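Long-range contact in putative ATPase, AAA family (Prochlorococcus marinus subsp. pastoris str. CCMP1986, PDB 3CTD), which is a RarA/MGS1/WRNIP1-type AAA ATPase, seen here as its C-terminal part, that probably acts as a DNA-dependent ATPase in the response to stalled DNA replication: residues V38-F42 / W57-M61. The protein carries 1 engineered substitution. Sequence-based numbering, arbitrary orientation.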
ATOM      1  N   VAL B  38      27.725 -12.606  -6.442  1.00 41.84           N
ATOM      2  CA  VAL B  38      27.209 -11.368  -7.000  1.00 41.92           C
ATOM      3  C   VAL B  38      25.951 -10.965  -6.221  1.00 43.38           C
ATOM      4  O   VAL B  38      25.901  -9.880  -5.633  1.00 41.51           O
ATOM      5  CB  VAL B  38      26.975 -11.487  -8.561  1.00 41.15           C
ATOM      6  CG1 VAL B  38      26.362 -10.214  -9.125  1.00 39.51           C
ATOM      7  CG2 VAL B  38      28.323 -11.801  -9.296  1.00 32.70           C
ATOM      8  N   ILE B  39      24.973 -11.867  -6.137  1.00 45.77           N
ATOM      9  CA  ILE B  39      23.764 -11.586  -5.350  1.00 45.76           C
ATOM     10  C   ILE B  39      24.119 -11.209  -3.905  1.00 44.24           C
ATOM     11  O   ILE B  39      23.496 -10.313  -3.316  1.00 44.84           O
ATOM     12  CB  ILE B  39      22.710 -12.726  -5.413  1.00 50.11           C
ATOM     13  CG1 ILE B  39      21.320 -12.215  -4.972  1.00 53.44           C
ATOM     14  CG2 ILE B  39      23.122 -13.915  -4.558  1.00 51.29           C
ATOM     15  CD1 ILE B  39      20.336 -11.940  -6.090  1.00 49.65           C
ATOM     16  N   SER B  40      25.149 -11.839  -3.356  1.00 39.21           N
ATOM     17  CA  SER B  40      25.638 -11.468  -2.028  1.00 37.19           C
ATOM     18  C   SER B  40      26.138 -10.011  -1.978  1.00 36.25           C
ATOM     19  O   SER B  40      25.766  -9.214  -1.097  1.00 39.57           O
ATOM     20  CB  SER B  40      26.711 -12.471  -1.566  1.00 38.30           C
ATOM     21  OG  SER B  40      27.519 -11.931  -0.542  1.00 43.69           O
ATOM     22  N   ALA B  41      26.950  -9.627  -2.940  1.00 34.61           N
ATOM     23  CA  ALA B  41      27.427  -8.232  -2.972  1.00 36.77           C
ATOM     24  C   ALA B  41      26.279  -7.164  -3.129  1.00 36.04           C
ATOM     25  O   ALA B  41      26.327  -6.035  -2.574  1.00 37.63           O
ATOM     26  CB  ALA B  41      28.499  -8.086  -4.061  1.00 31.58           C
ATOM     27  N   PHE B  42      25.261  -7.550  -3.886  1.00 31.85           N
ATOM     28  CA  PHE B  42      24.015  -6.788  -4.080  1.00 33.11           C
ATOM     29  C   PHE B  42      23.276  -6.542  -2.751  1.00 32.21           C
ATOM     30  O   PHE B  42      23.031  -5.418  -2.352  1.00 35.67           O
ATOM     31  CB  PHE B  42      23.123  -7.593  -5.061  1.00 33.49           C
ATOM     32  CG  PHE B  42      21.776  -6.982  -5.337  1.00 34.65           C
ATOM     33  CD1 PHE B  42      21.675  -5.706  -5.934  1.00 29.10           C
ATOM     34  CD2 PHE B  42      20.595  -7.709  -5.049  1.00 31.05           C
ATOM     35  CE1 PHE B  42      20.410  -5.144  -6.219  1.00 30.65           C
ATOM     36  CE2 PHE B  42      19.343  -7.157  -5.315  1.00 32.84           C
ATOM     37  CZ  PHE B  42      19.246  -5.853  -5.909  1.00 31.52           C
ATOM     38  N   TRP B  57      25.820  -3.877  -8.870  1.00 30.42           N
ATOM     39  CA  TRP B  57      25.589  -5.339  -8.797  1.00 30.47           C
ATOM     40  C   TRP B  57      24.267  -5.767  -9.401  1.00 29.66           C
ATOM     41  O   TRP B  57      24.166  -6.855  -9.947  1.00 35.25           O
ATOM     42  CB  TRP B  57      25.777  -5.909  -7.362  1.00 35.78           C
ATOM     43  CG  TRP B  57      27.125  -5.553  -6.798  1.00 35.95           C
ATOM     44  CD1 TRP B  57      27.376  -4.664  -5.807  1.00 35.48           C
ATOM     45  CD2 TRP B  57      28.408  -6.027  -7.263  1.00 35.74           C
ATOM     46  NE1 TRP B  57      28.728  -4.566  -5.603  1.00 40.21           N
ATOM     47  CE2 TRP B  57      29.386  -5.397  -6.479  1.00 38.46           C
ATOM     48  CE3 TRP B  57      28.819  -6.938  -8.271  1.00 40.64           C
ATOM     49  CZ2 TRP B  57      30.775  -5.648  -6.648  1.00 39.80           C
ATOM     50  CZ3 TRP B  57      30.191  -7.188  -8.455  1.00 38.45           C
ATOM     51  CH2 TRP B  57      31.152  -6.535  -7.641  1.00 39.82           C
ATOM     52  N   LEU B  58      23.240  -4.934  -9.322  1.00 31.22           N
ATOM     53  CA  LEU B  58      21.985  -5.196 -10.092  1.00 34.65           C
ATOM     54  C   LEU B  58      22.286  -5.328 -11.592  1.00 34.39           C
ATOM     55  O   LEU B  58      21.925  -6.310 -12.235  1.00 34.21           O
ATOM     56  CB  LEU B  58      20.927  -4.077  -9.881  1.00 30.84           C
ATOM     57  CG  LEU B  58      19.602  -4.273 -10.614  1.00 30.60           C
ATOM     58  CD1 LEU B  58      18.897  -5.601 -10.236  1.00 28.09           C
ATOM     59  CD2 LEU B  58      18.707  -3.134 -10.310  1.00 26.49           C
ATOM     60  N   ALA B  59      22.975  -4.335 -12.134  1.00 34.26           N
ATOM     61  CA  ALA B  59      23.299  -4.309 -13.554  1.00 35.83           C
ATOM     62  C   ALA B  59      24.127  -5.552 -13.939  1.00 40.11           C
ATOM     63  O   ALA B  59      23.863  -6.209 -14.973  1.00 39.58           O
ATOM     64  CB  ALA B  59      24.047  -2.995 -13.883  1.00 35.49           C
ATOM     65  N   ASN B  60      25.118  -5.879 -13.101  1.00 40.76           N
ATOM     66  CA  ASN B  60      25.885  -7.093 -13.266  1.00 37.83           C
ATOM     67  C   ASN B  60      24.960  -8.276 -13.453  1.00 37.41           C
ATOM     68  O   ASN B  60      25.043  -9.006 -14.439  1.00 38.79           O
ATOM     69  CB  ASN B  60      26.730  -7.319 -12.020  1.00 43.99           C
ATOM     70  CG  ASN B  60      27.631  -8.550 -12.133  1.00 48.30           C
ATOM     71  OD1 ASN B  60      27.179  -9.687 -12.407  1.00 50.70           O
ATOM     72  ND2 ASN B  60      28.910  -8.334 -11.908  1.00 47.99           N
ATOM     73  N   MET B  61      24.043  -8.449 -12.502  1.00 39.52           N
ATOM     74  CA  MET B  61      23.144  -9.611 -12.494  1.00 35.94           C
ATOM     75  C   MET B  61      22.291  -9.741 -13.762  1.00 37.20           C
ATOM     76  O   MET B  61      22.146 -10.843 -14.302  1.00 38.93           O
ATOM     77  CB  MET B  61      22.279  -9.647 -11.215  1.00 33.18           C
ATOM     78  CG  MET B  61      23.048  -9.982  -9.881  1.00 32.38           C
ATOM     79  SD  MET B  61      21.902 -10.347  -8.545  1.00 26.82           S
ATOM     80  CE  MET B  61      21.260  -8.683  -8.463  1.00 29.23           C
TER
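Met61 reaches from helix 51-63 to three side chains of helix 36-47. From CB the chain runs to CG, and Met61 CG lies 3.4 Å from Val38 CG1; the side chains pass alongside, running opposite ways. Val38 CG1 also makes a van der Waals contact with the amide oxygen of Asn60, which faces it. Met61 SD lies 3.3 Å from Ile39 CD1. The chain turns about the CG-SD bond (chi3 -67°), which carries CE over one face of the Phe42 ring. In this CH-pi contact, Met61 CE is 3.7 Å from the centroid of the Phe42 ring, and off-centre. SD stands oblique to it, in a Met-aromatic contact. Farther along the ring, Phe42 CE1 meets CB of Leu58 at 3.8 Å. The Trp57 indole takes the Ala41 methyl over one face, with Ala41 CB 3.7 Å from the centroid of its five-membered ring and 8° off the normal. Trp57 NE1 is hydrogen-bonded to Tyr173 O of the second subunit. A leucine in place of Trp57 would probably leave the Ala41 methyl without its aromatic face and that Tyr173 carbonyl without its donor. The two helices make a hairpin, the axes of segments 38-42 and 57-61 running at 153° and approaching to 9.2 Å. Helix 68-83 packs on Ile39 and Phe42, helix 110-121 meets Phe42 and Leu58 through Ser117, and the second subunit packs against Trp57, Leu58 and Asn60.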